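Side-chain contacts in triacylglycerol lipase (Yarrowia lipolytica, PDB 3O0D), which probably hydrolyses the ester bonds of triacylglycerols, as an extracellular, glycosylated lipase of the alpha/beta-hydrolase fold: residues Ile81-Arg86 against Asn134-Gln139; Gly70-Asp75 against Gly141-Ser146; His89-Val94 against Gly287-Tyr292. All coordinates share one frame; numbering follows the deposited sequence. Where two conformers were deposited one is given.

In the fold
Contacts 1 and 2 lie side by side, their centres about 8 Å apart, and both press helix 127-150 onto the large mixed sheet through the adjacent antiparallel strands 80-87 and 68-75. A sugar, NAG of chain H, also reaches both. Contact 3 lies farther off, its centre about 19 Å from that of contact 1 and about 25 Å from that of contact 2, and joins helix 91-100 to helix 285-290. Along the chain 70-75, 81-86 and 89-94 come in succession, then 134-139 and 141-146, and finally 287-292. Contacts 1 and 2 thus pack the hydrolase core, while contact 3 brings a late segment to the probable active site.

Contact 1: residues Ile81-Arg86 against Asn134-Gln139; sequences IYLVIR and NNTYNQ. With NAG (2-acetamido-2-deoxy-beta-D-glucopyranose), chain I; NAG (2-acetamido-2-deoxy-beta-D-glucopyranose), chain H.
The sheet-to-helix packing of the alpha/beta-hydrolase fold brings Ile85 of strand 80-87 against Thr136 of helix 127-150, their CA atoms 7.6 Å apart. The two side chains reach toward each other tip to tip. Ile85 CD1 comes to 3.8 Å from Thr136 CG2, while Ile85 CG2 lies 3.8 Å from Thr136 OG1, so both branches of the threonine meet the isoleucine. The torsion of Thr136 sets this up: OG1 lies beside the backbone N (chi1 -48°), which leaves CG2 anti to that N, and the hydroxyl bonds to the carbonyl O of Ser132 in the preceding turn. A polar atom buried against hydrocarbon is thereby given a partner within its own helix. Leu83, two residues back on the same side of the strand, adds a looser touch, its CD2 4.3 Å from Thr136 CG2. Phe171 and Ala167 of helix 163-177 pack beside these groups, and Ile85 also touches residues of the probable nucleophile elbow.

Sugars lie on other sides of the helix. One is attached to it: Asn134 ND2 is covalently bound to C1 of NAG of chain I, and Asn134 OD1 accepts a hydrogen bond from Ala112 N. One turn on, Asn138 ND2 donates to O6 of the same sugar at 2.9 Å, with an N-H...O angle of 153°, giving this glycan a second hold on the helix. The other, NAG of chain H, only touches Tyr137, its acetamido methyl approaching the ring obliquely; Tyr137 CE1 lies 3.5 Å from C8 of NAG of chain H.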
loop_
_atom_site.group_PDB
_atom_site.type_symbol
_atom_site.label_atom_id
_atom_site.label_comp_id
_atom_site.label_asym_id
_atom_site.label_seq_id
_atom_site.Cartn_x
_atom_site.Cartn_y
_atom_site.Cartn_z
ATOM N N ILE A 81 -3.564 0.595 15.539
ATOM C CA ILE A 81 -3.343 -0.860 15.251
ATOM C C ILE A 81 -2.773 -0.847 13.818
ATOM O O ILE A 81 -3.351 -0.254 12.901
ATOM C CB ILE A 81 -4.714 -1.580 15.231
ATOM C CG1 ILE A 81 -5.284 -1.562 16.661
ATOM C CG2 ILE A 81 -4.461 -3.085 14.748
ATOM C CD1 ILE A 81 -6.870 -1.926 16.734
ATOM N N TYR A 82 -1.656 -1.554 13.661
ATOM C CA TYR A 82 -1.006 -1.609 12.316
ATOM C C TYR A 82 -1.191 -2.994 11.684
ATOM O O TYR A 82 -0.935 -3.939 12.376
ATOM C CB TYR A 82 0.476 -1.457 12.498
ATOM C CG TYR A 82 0.937 -0.141 13.063
ATOM C CD1 TYR A 82 0.304 1.029 12.707
ATOM C CD2 TYR A 82 2.037 -0.119 13.863
ATOM C CE1 TYR A 82 0.770 2.278 13.256
ATOM C CE2 TYR A 82 2.512 1.140 14.459
ATOM C CZ TYR A 82 1.847 2.280 14.070
ATOM O OH TYR A 82 2.234 3.502 14.580
ATOM N N LEU A 83 -1.681 -3.026 10.452
ATOM C CA LEU A 83 -1.610 -4.263 9.674
ATOM C C LEU A 83 -0.616 -3.938 8.496
ATOM O O LEU A 83 -0.833 -3.014 7.766
ATOM C CB LEU A 83 -2.980 -4.554 9.089
ATOM C CG LEU A 83 -2.936 -5.789 8.125
ATOM C CD1 LEU A 83 -2.384 -7.023 8.819
ATOM C CD2 LEU A 83 -4.389 -6.024 7.664
ATOM N N VAL A 84 0.443 -4.773 8.410
ATOM C CA VAL A 84 1.487 -4.475 7.426
ATOM C C VAL A 84 1.617 -5.752 6.601
ATOM O O VAL A 84 1.661 -6.849 7.161
ATOM C CB VAL A 84 2.781 -4.265 8.139
ATOM C CG1 VAL A 84 4.000 -4.176 7.120
ATOM C CG2 VAL A 84 2.725 -2.895 8.971
ATOM N N ILE A 85 1.628 -5.527 5.285
ATOM C CA ILE A 85 1.589 -6.709 4.372
ATOM C C ILE A 85 2.701 -6.553 3.322
ATOM O O ILE A 85 3.066 -5.452 2.915
ATOM C CB ILE A 85 0.319 -6.740 3.632
ATOM C CG1 ILE A 85 -0.937 -6.502 4.581
ATOM C CG2 ILE A 85 0.142 -8.210 3.025
ATOM C CD1 ILE A 85 -2.237 -6.104 3.796
ATOM N N ARG A 86 3.219 -7.702 2.861
ATOM C CA ARG A 86 4.207 -7.704 1.798
ATOM C C ARG A 86 3.845 -8.934 0.951
ATOM O O ARG A 86 3.069 -9.755 1.366
ATOM C CB ARG A 86 5.650 -7.868 2.389
ATOM C CG ARG A 86 5.785 -8.987 3.463
ATOM C CD ARG A 86 7.074 -9.734 3.631
ATOM N NE ARG A 86 7.759 -10.164 2.443
ATOM C CZ ARG A 86 8.854 -10.917 2.486
ATOM N NH1 ARG A 86 9.348 -11.321 3.659
ATOM N NH2 ARG A 86 9.450 -11.260 1.364
ATOM N N ASN A 134 -7.173 -11.854 -0.326
ATOM C CA ASN A 134 -7.760 -12.973 0.373
ATOM C C ASN A 134 -6.872 -13.684 1.271
ATOM O O ASN A 134 -7.290 -14.160 2.327
ATOM C CB ASN A 134 -8.383 -13.958 -0.684
ATOM C CG ASN A 134 -9.851 -14.026 -0.610
ATOM O OD1 ASN A 134 -10.572 -13.027 -0.626
ATOM N ND2 ASN A 134 -10.332 -15.296 -0.608
ATOM N N ASN A 135 -5.631 -13.863 0.835
ATOM C CA ASN A 135 -4.660 -14.531 1.589
ATOM C C ASN A 135 -4.323 -13.729 2.851
ATOM O O ASN A 135 -3.986 -14.282 3.869
ATOM C CB ASN A 135 -3.387 -14.846 0.716
ATOM C CG ASN A 135 -2.487 -15.778 1.363
ATOM O OD1 ASN A 135 -2.879 -16.963 1.784
ATOM N ND2 ASN A 135 -1.248 -15.412 1.458
ATOM N N THR A 136 -4.397 -12.430 2.759
ATOM C CA THR A 136 -4.207 -11.630 4.014
ATOM C C THR A 136 -5.413 -11.886 4.996
ATOM O O THR A 136 -5.186 -12.252 6.135
ATOM C CB THR A 136 -4.156 -10.124 3.742
ATOM O OG1 THR A 136 -3.271 -9.824 2.684
ATOM C CG2 THR A 136 -3.643 -9.353 5.048
ATOM N N TYR A 137 -6.612 -11.801 4.472
ATOM C CA TYR A 137 -7.836 -11.972 5.284
ATOM C C TYR A 137 -7.832 -13.360 5.971
ATOM O O TYR A 137 -8.024 -13.525 7.207
ATOM C CB TYR A 137 -9.055 -11.730 4.428
ATOM C CG TYR A 137 -10.318 -11.749 5.267
ATOM C CD1 TYR A 137 -10.853 -10.576 5.798
ATOM C CD2 TYR A 137 -10.896 -12.950 5.590
ATOM C CE1 TYR A 137 -11.982 -10.613 6.625
ATOM C CE2 TYR A 137 -12.009 -13.009 6.424
ATOM C CZ TYR A 137 -12.544 -11.831 6.928
ATOM O OH TYR A 137 -13.677 -11.925 7.727
ATOM N N ASN A 138 -7.547 -14.400 5.161
ATOM C CA ASN A 138 -7.602 -15.721 5.724
ATOM C C ASN A 138 -6.571 -16.013 6.719
ATOM O O ASN A 138 -6.775 -16.913 7.538
ATOM C CB ASN A 138 -7.599 -16.798 4.612
ATOM C CG ASN A 138 -8.833 -16.744 3.736
ATOM O OD1 ASN A 138 -8.767 -17.143 2.569
ATOM N ND2 ASN A 138 -9.950 -16.291 4.252
ATOM N N GLN A 139 -5.406 -15.265 6.724
ATOM C CA GLN A 139 -4.386 -15.501 7.713
ATOM C C GLN A 139 -4.499 -14.653 8.995
ATOM O O GLN A 139 -4.028 -15.044 10.044
ATOM C CB GLN A 139 -2.982 -15.228 7.130
ATOM C CG GLN A 139 -2.517 -16.281 6.016
ATOM C CD GLN A 139 -1.118 -16.001 5.589
ATOM O OE1 GLN A 139 -0.148 -16.381 6.254
ATOM N NE2 GLN A 139 -0.996 -15.289 4.506
HETATM C C1 NAG I . -11.752 -15.578 -0.498
HETATM C C2 NAG I . -12.301 -16.368 -1.681
HETATM C C3 NAG I . -13.676 -16.891 -1.278
HETATM C C4 NAG I . -13.715 -17.609 0.071
HETATM C C5 NAG I . -13.063 -16.751 1.153
HETATM C C6 NAG I . -12.745 -17.458 2.464
HETATM C C7 NAG I . -11.547 -15.677 -3.881
HETATM C C8 NAG I . -11.734 -14.859 -5.099
HETATM N N2 NAG I . -12.437 -15.569 -2.873
HETATM O O3 NAG I . -14.224 -17.728 -2.313
HETATM O O4 NAG I . -15.098 -17.758 0.367
HETATM O O5 NAG I . -11.781 -16.310 0.703
HETATM O O6 NAG I . -12.679 -16.445 3.444
HETATM O O7 NAG I . -10.594 -16.430 -3.813
HETATM C C1 NAG H . -15.646 -8.428 8.229
HETATM C C2 NAG H . -14.733 -7.542 9.106
HETATM C C3 NAG H . -15.465 -7.248 10.409
HETATM C C4 NAG H . -16.842 -6.633 10.137
HETATM C C5 NAG H . -17.597 -7.636 9.300
HETATM C C6 NAG H . -19.086 -7.345 9.035
HETATM C C7 NAG H . -12.312 -7.886 8.838
HETATM C C8 NAG H . -11.076 -8.590 9.317
HETATM N N2 NAG H . -13.463 -8.185 9.453
HETATM O O3 NAG H . -14.642 -6.362 11.191
HETATM O O4 NAG H . -17.545 -6.507 11.377
HETATM O O5 NAG H . -16.871 -7.773 8.059
HETATM O O6 NAG H . -19.195 -6.014 8.678
HETATM O O7 NAG H . -12.274 -7.100 7.908
#

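Contact 2: residues Gly70-Asp75 against Gly141-Ser146; sequences GYLAVD and GPKLDS. With NAG (2-acetamido-2-deoxy-beta-D-glucopyranose), chain H.
Between 70-75 and 141-146 the nearest CA atoms are those of Leu72 and Leu144, 7.2 Å apart, and the helix is kinked here, the backbone N atoms of Pro142 and Lys143 making no bond to the turn before. Leu72 points toward the helix and does most of the touching. Its CG is anti to the backbone N (chi1 178°), which carries both methyls out from the strand. Leu72 CD1 meets Leu144 CD1 at 3.6 Å, the two leucine side chains crossing at about a right angle. The other methyl, Leu72 CD2, rests against the helix backbone, 3.7 Å from Leu144 N, and also lies 3.9 Å from Lys143 CG. Lys143 sets out toward the strand, but a bend at chi2 (59°) leads its end away, leaving the near part of its chain at the margin of the contact. This is sheet-to-helix packing of the alpha/beta-hydrolase core: Ile81 of the neighbouring strand 80-87 touches both leucines, and Ile140 and Val147, on the turns before and after, also pack on Leu72. Within the helix, Ser146 OG donates to Lys143 O at 2.9 Å. Asp145 points away from the strand and holds a glycan sugar, NAG of chain H, with both carboxylate oxygens. Asp145 OD1 accepts from the hydroxyl O3 of NAG of chain H at 2.5 Å, and Asp145 OD2 from the acetamido N2 of that NAG at 2.8 Å, two hydrogen bonds that should restrain rotation of the carboxylate and the acetamido group. His180 supplies a further hydrogen bond to the same sugar.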
loop_
_atom_site.group_PDB
_atom_site.type_symbol
_atom_site.label_atom_id
_atom_site.label_comp_id
_atom_site.label_asym_id
_atom_site.label_seq_id
_atom_site.Cartn_x
_atom_site.Cartn_y
_atom_site.Cartn_z
ATOM N N GLY A 70 3.490 -10.856 6.647
ATOM C CA GLY A 70 3.318 -9.472 7.272
ATOM C C GLY A 70 3.026 -9.668 8.729
ATOM O O GLY A 70 3.347 -10.675 9.376
ATOM N N TYR A 71 2.539 -8.564 9.350
ATOM C CA TYR A 71 2.371 -8.675 10.817
ATOM C C TYR A 71 1.265 -7.688 11.261
ATOM O O TYR A 71 0.828 -6.800 10.521
ATOM C CB TYR A 71 3.657 -8.324 11.615
ATOM C CG TYR A 71 4.158 -6.865 11.349
ATOM C CD1 TYR A 71 3.770 -5.784 12.213
ATOM C CD2 TYR A 71 5.070 -6.594 10.354
ATOM C CE1 TYR A 71 4.232 -4.489 11.977
ATOM C CE2 TYR A 71 5.550 -5.265 10.107
ATOM C CZ TYR A 71 5.128 -4.259 10.964
ATOM O OH TYR A 71 5.616 -2.981 10.751
ATOM N N LEU A 72 0.784 -7.975 12.456
ATOM C CA LEU A 72 -0.219 -7.162 13.091
ATOM C C LEU A 72 0.460 -6.659 14.323
ATOM O O LEU A 72 0.998 -7.417 15.161
ATOM C CB LEU A 72 -1.424 -8.075 13.436
ATOM C CG LEU A 72 -2.618 -7.462 14.174
ATOM C CD1 LEU A 72 -3.246 -6.265 13.487
ATOM C CD2 LEU A 72 -3.650 -8.618 14.437
ATOM N N ALA A 73 0.374 -5.306 14.571
ATOM C CA ALA A 73 0.980 -4.797 15.821
ATOM C C ALA A 73 0.073 -3.695 16.397
ATOM O O ALA A 73 -0.811 -3.196 15.688
ATOM C CB ALA A 73 2.348 -4.154 15.485
ATOM N N VAL A 74 0.316 -3.342 17.675
ATOM C CA VAL A 74 -0.482 -2.280 18.358
ATOM C C VAL A 74 0.543 -1.240 18.867
ATOM O O VAL A 74 1.487 -1.591 19.572
ATOM C CB VAL A 74 -1.233 -2.865 19.539
ATOM C CG1 VAL A 74 -2.003 -1.690 20.246
ATOM C CG2 VAL A 74 -2.259 -3.895 19.012
ATOM N N ASP A 75 0.298 0.027 18.534
ATOM C CA ASP A 75 1.241 1.128 18.927
ATOM C C ASP A 75 0.370 1.910 19.975
ATOM O O ASP A 75 -0.602 2.612 19.635
ATOM C CB ASP A 75 1.500 1.975 17.744
ATOM C CG ASP A 75 2.524 3.093 18.030
ATOM O OD1 ASP A 75 2.544 3.547 19.195
ATOM O OD2 ASP A 75 3.257 3.505 17.102
ATOM N N GLY A 141 -7.376 -11.997 9.474
ATOM C CA GLY A 141 -8.596 -11.270 9.633
ATOM C C GLY A 141 -9.222 -11.478 11.007
ATOM O O GLY A 141 -9.605 -10.467 11.662
ATOM N N PRO A 142 -9.367 -12.734 11.448
ATOM C CA PRO A 142 -10.005 -12.964 12.758
ATOM C C PRO A 142 -9.181 -12.370 13.931
ATOM O O PRO A 142 -9.781 -11.784 14.906
ATOM C CB PRO A 142 -10.087 -14.522 12.839
ATOM C CG PRO A 142 -10.399 -14.887 11.368
ATOM C CD PRO A 142 -9.250 -14.007 10.688
ATOM N N LYS A 143 -7.849 -12.548 13.882
ATOM C CA LYS A 143 -6.969 -11.955 14.878
ATOM C C LYS A 143 -7.102 -10.403 14.871
ATOM O O LYS A 143 -7.196 -9.822 15.994
ATOM C CB LYS A 143 -5.513 -12.390 14.786
ATOM C CG LYS A 143 -4.698 -12.056 15.938
ATOM C CD LYS A 143 -5.226 -12.659 17.223
ATOM C CE LYS A 143 -4.159 -12.669 18.272
ATOM N NZ LYS A 143 -4.395 -13.816 19.187
ATOM N N LEU A 144 -7.119 -9.766 13.693
ATOM C CA LEU A 144 -7.331 -8.297 13.606
ATOM C C LEU A 144 -8.657 -7.886 14.268
ATOM O O LEU A 144 -8.720 -6.983 15.132
ATOM C CB LEU A 144 -7.352 -7.849 12.165
ATOM C CG LEU A 144 -7.723 -6.389 11.893
ATOM C CD1 LEU A 144 -6.677 -5.424 12.580
ATOM C CD2 LEU A 144 -7.690 -6.184 10.456
ATOM N N ASP A 145 -9.726 -8.586 13.879
ATOM C CA ASP A 145 -11.021 -8.287 14.589
ATOM C C ASP A 145 -10.944 -8.400 16.121
ATOM O O ASP A 145 -11.497 -7.549 16.823
ATOM C CB ASP A 145 -12.135 -9.217 14.026
ATOM C CG ASP A 145 -12.784 -8.649 12.791
ATOM O OD1 ASP A 145 -12.868 -7.411 12.618
ATOM O OD2 ASP A 145 -13.259 -9.448 11.946
ATOM N N SER A 146 -10.246 -9.380 16.682
ATOM C CA SER A 146 -10.154 -9.506 18.131
ATOM C C SER A 146 -9.344 -8.359 18.710
ATOM O O SER A 146 -9.669 -7.829 19.767
ATOM C CB SER A 146 -9.598 -10.838 18.620
ATOM O OG SER A 146 -8.212 -10.940 18.436
HETATM C C1 NAG H . -15.646 -8.428 8.229
HETATM C C2 NAG H . -14.733 -7.542 9.106
HETATM C C3 NAG H . -15.465 -7.248 10.409
HETATM C C4 NAG H . -16.842 -6.633 10.137
HETATM C C5 NAG H . -17.597 -7.636 9.300
HETATM C C6 NAG H . -19.086 -7.345 9.035
HETATM C C7 NAG H . -12.312 -7.886 8.838
HETATM C C8 NAG H . -11.076 -8.590 9.317
HETATM N N2 NAG H . -13.463 -8.185 9.453
HETATM O O3 NAG H . -14.642 -6.362 11.191
HETATM O O4 NAG H . -17.545 -6.507 11.377
HETATM O O5 NAG H . -16.871 -7.773 8.059
HETATM O O6 NAG H . -19.195 -6.014 8.678
HETATM O O7 NAG H . -12.274 -7.100 7.908
#

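Contact 3: residues His89-Val94 against Gly287-Tyr292; sequences HSLEDV and GNHLQY
Leu91, in the first turn of helix 91-100, divides its two methyls between His289 and Leu290 of segment 287-292. Its CG stands beside the backbone N, anti to the carbonyl carbon (chi1 -62°), and chi2 turns the branch so that one methyl faces Leu290 and the other His289. Leu91 CD1 packs on Leu290 CD2 at 3.6 Å. Leu91 CD2 comes up to the edge of the imidazole, near the ring plane, and lies 4.1 Å from His289 NE2 and equally far from the ring carbon His289 CD2. Although the first bond of the Leu290 side chain does not aim at Leu91, the end of the chain comes nearer to it.

His289 differs in having CG anti to its backbone N (chi1 -176°), which carries the ring toward helix 91-100. The ring's polar atoms have other partners: NE2 is hydrogen-bonded to Ser162 OG and ND1 to Asp230 OD2, the charge-relay geometry of a probable Ser-His-Asp triad. Asp230 OD2 is also bonded to Tyr292 OH, so the carboxylate has a second neighbour from this segment. Just before Leu91, Ser90 is the N-cap of helix 91-100, Ser90 OG accepting from Asp93 N at 3.1 Å with an N-H...O angle of 162°. Leu91 itself also touches Ser162, which follows strand 155-161 at the probable nucleophile elbow, and it packs on Ile286 of helix 285-290, bringing the start of helix 91-100 into contact with both the elbow after strand 155-161 and the last helix of the chain.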
loop_
_atom_site.group_PDB
_atom_site.type_symbol
_atom_site.label_atom_id
_atom_site.label_comp_id
_atom_site.label_asym_id
_atom_site.label_seq_id
_atom_site.Cartn_x
_atom_site.Cartn_y
_atom_site.Cartn_z
ATOM N N HIS A 89 6.759 -13.969 -2.038
ATOM C CA HIS A 89 7.765 -14.331 -3.030
ATOM C C HIS A 89 8.678 -13.132 -3.378
ATOM O O HIS A 89 8.389 -11.959 -3.004
ATOM C CB HIS A 89 7.074 -15.012 -4.217
ATOM C CG HIS A 89 6.697 -16.422 -3.864
ATOM N ND1 HIS A 89 7.615 -17.447 -3.909
ATOM C CD2 HIS A 89 5.540 -16.964 -3.389
ATOM C CE1 HIS A 89 7.046 -18.565 -3.460
ATOM N NE2 HIS A 89 5.797 -18.294 -3.116
ATOM N N SER A 90 9.844 -13.452 -3.948
ATOM C CA SER A 90 10.797 -12.411 -4.315
ATOM C C SER A 90 10.159 -11.327 -5.174
ATOM O O SER A 90 9.301 -11.547 -6.056
ATOM C CB SER A 90 12.035 -13.055 -5.032
ATOM O OG SER A 90 11.749 -13.264 -6.421
ATOM N N LEU A 91 10.612 -10.082 -4.949
ATOM C CA LEU A 91 10.104 -9.000 -5.762
ATOM C C LEU A 91 10.281 -9.290 -7.233
ATOM O O LEU A 91 9.384 -9.022 -7.992
ATOM C CB LEU A 91 10.836 -7.671 -5.383
ATOM C CG LEU A 91 10.611 -7.254 -3.944
ATOM C CD1 LEU A 91 11.605 -6.149 -3.580
ATOM C CD2 LEU A 91 9.145 -6.695 -3.840
ATOM N N GLU A 92 11.430 -9.873 -7.648
ATOM C CA GLU A 92 11.649 -10.130 -9.056
ATOM C C GLU A 92 10.595 -11.066 -9.621
ATOM O O GLU A 92 10.007 -10.792 -10.684
ATOM C CB GLU A 92 13.022 -10.787 -9.298
ATOM C CG GLU A 92 14.067 -9.787 -9.379
ATOM N N ASP A 93 10.326 -12.138 -8.899
ATOM C CA ASP A 93 9.285 -13.102 -9.355
ATOM C C ASP A 93 7.880 -12.505 -9.408
ATOM O O ASP A 93 7.120 -12.697 -10.392
ATOM C CB ASP A 93 9.225 -14.383 -8.525
ATOM C CG ASP A 93 10.556 -15.220 -8.560
ATOM O OD1 ASP A 93 11.520 -14.944 -9.356
ATOM O OD2 ASP A 93 10.621 -16.153 -7.742
ATOM N N VAL A 94 7.492 -11.798 -8.332
ATOM C CA VAL A 94 6.188 -11.205 -8.339
ATOM C C VAL A 94 6.053 -10.138 -9.445
ATOM O O VAL A 94 5.033 -10.103 -10.156
ATOM C CB VAL A 94 5.924 -10.647 -6.922
ATOM C CG1 VAL A 94 4.573 -9.946 -6.956
ATOM C CG2 VAL A 94 5.920 -11.818 -5.947
ATOM N N GLY A 287 16.012 -1.859 -8.106
ATOM C CA GLY A 287 16.599 -0.894 -7.212
ATOM C C GLY A 287 15.682 0.305 -7.023
ATOM O O GLY A 287 15.570 0.834 -5.865
ATOM N N ASN A 288 15.039 0.793 -8.092
ATOM C CA ASN A 288 14.230 2.010 -8.014
ATOM C C ASN A 288 12.955 1.710 -7.242
ATOM O O ASN A 288 12.391 2.579 -6.606
ATOM C CB ASN A 288 13.781 2.490 -9.386
ATOM C CG ASN A 288 14.975 3.004 -10.244
ATOM O OD1 ASN A 288 16.003 3.358 -9.697
ATOM N ND2 ASN A 288 14.794 3.090 -11.549
ATOM N N HIS A 289 12.538 0.462 -7.294
ATOM C CA HIS A 289 11.363 0.042 -6.506
ATOM C C HIS A 289 11.631 -0.089 -5.025
ATOM O O HIS A 289 10.673 -0.076 -4.213
ATOM C CB HIS A 289 10.925 -1.336 -7.056
ATOM C CG HIS A 289 9.660 -1.910 -6.430
ATOM N ND1 HIS A 289 8.475 -1.194 -6.346
ATOM C CD2 HIS A 289 9.377 -3.175 -6.005
ATOM C CE1 HIS A 289 7.505 -2.010 -5.923
ATOM N NE2 HIS A 289 8.043 -3.201 -5.669
ATOM N N LEU A 290 12.901 -0.089 -4.587
ATOM C CA LEU A 290 13.237 -0.172 -3.118
ATOM C C LEU A 290 13.300 1.209 -2.430
ATOM O O LEU A 290 13.317 1.232 -1.222
ATOM C CB LEU A 290 14.582 -0.856 -2.849
ATOM C CG LEU A 290 14.700 -2.219 -3.560
ATOM C CD1 LEU A 290 15.983 -2.923 -3.023
ATOM C CD2 LEU A 290 13.393 -3.049 -3.352
ATOM N N GLN A 291 13.472 2.279 -3.188
ATOM C CA GLN A 291 13.832 3.593 -2.673
ATOM C C GLN A 291 12.656 4.473 -2.265
ATOM O O GLN A 291 12.272 5.301 -2.994
ATOM C CB GLN A 291 14.762 4.347 -3.664
ATOM C CG GLN A 291 16.032 3.603 -3.947
ATOM C CD GLN A 291 16.795 4.131 -5.149
ATOM O OE1 GLN A 291 16.269 4.277 -6.191
ATOM N NE2 GLN A 291 18.070 4.328 -4.970
ATOM N N TYR A 292 12.141 4.211 -1.064
ATOM C CA TYR A 292 10.960 4.851 -0.520
ATOM C C TYR A 292 11.253 5.409 0.893
ATOM O O TYR A 292 10.842 4.860 1.820
ATOM C CB TYR A 292 9.771 3.866 -0.481
ATOM C CG TYR A 292 9.098 3.711 -1.829
ATOM C CD1 TYR A 292 9.512 2.751 -2.737
ATOM C CD2 TYR A 292 8.100 4.531 -2.204
ATOM C CE1 TYR A 292 8.944 2.633 -3.951
ATOM C CE2 TYR A 292 7.516 4.427 -3.410
ATOM C CZ TYR A 292 7.939 3.492 -4.329
ATOM O OH TYR A 292 7.329 3.472 -5.557
#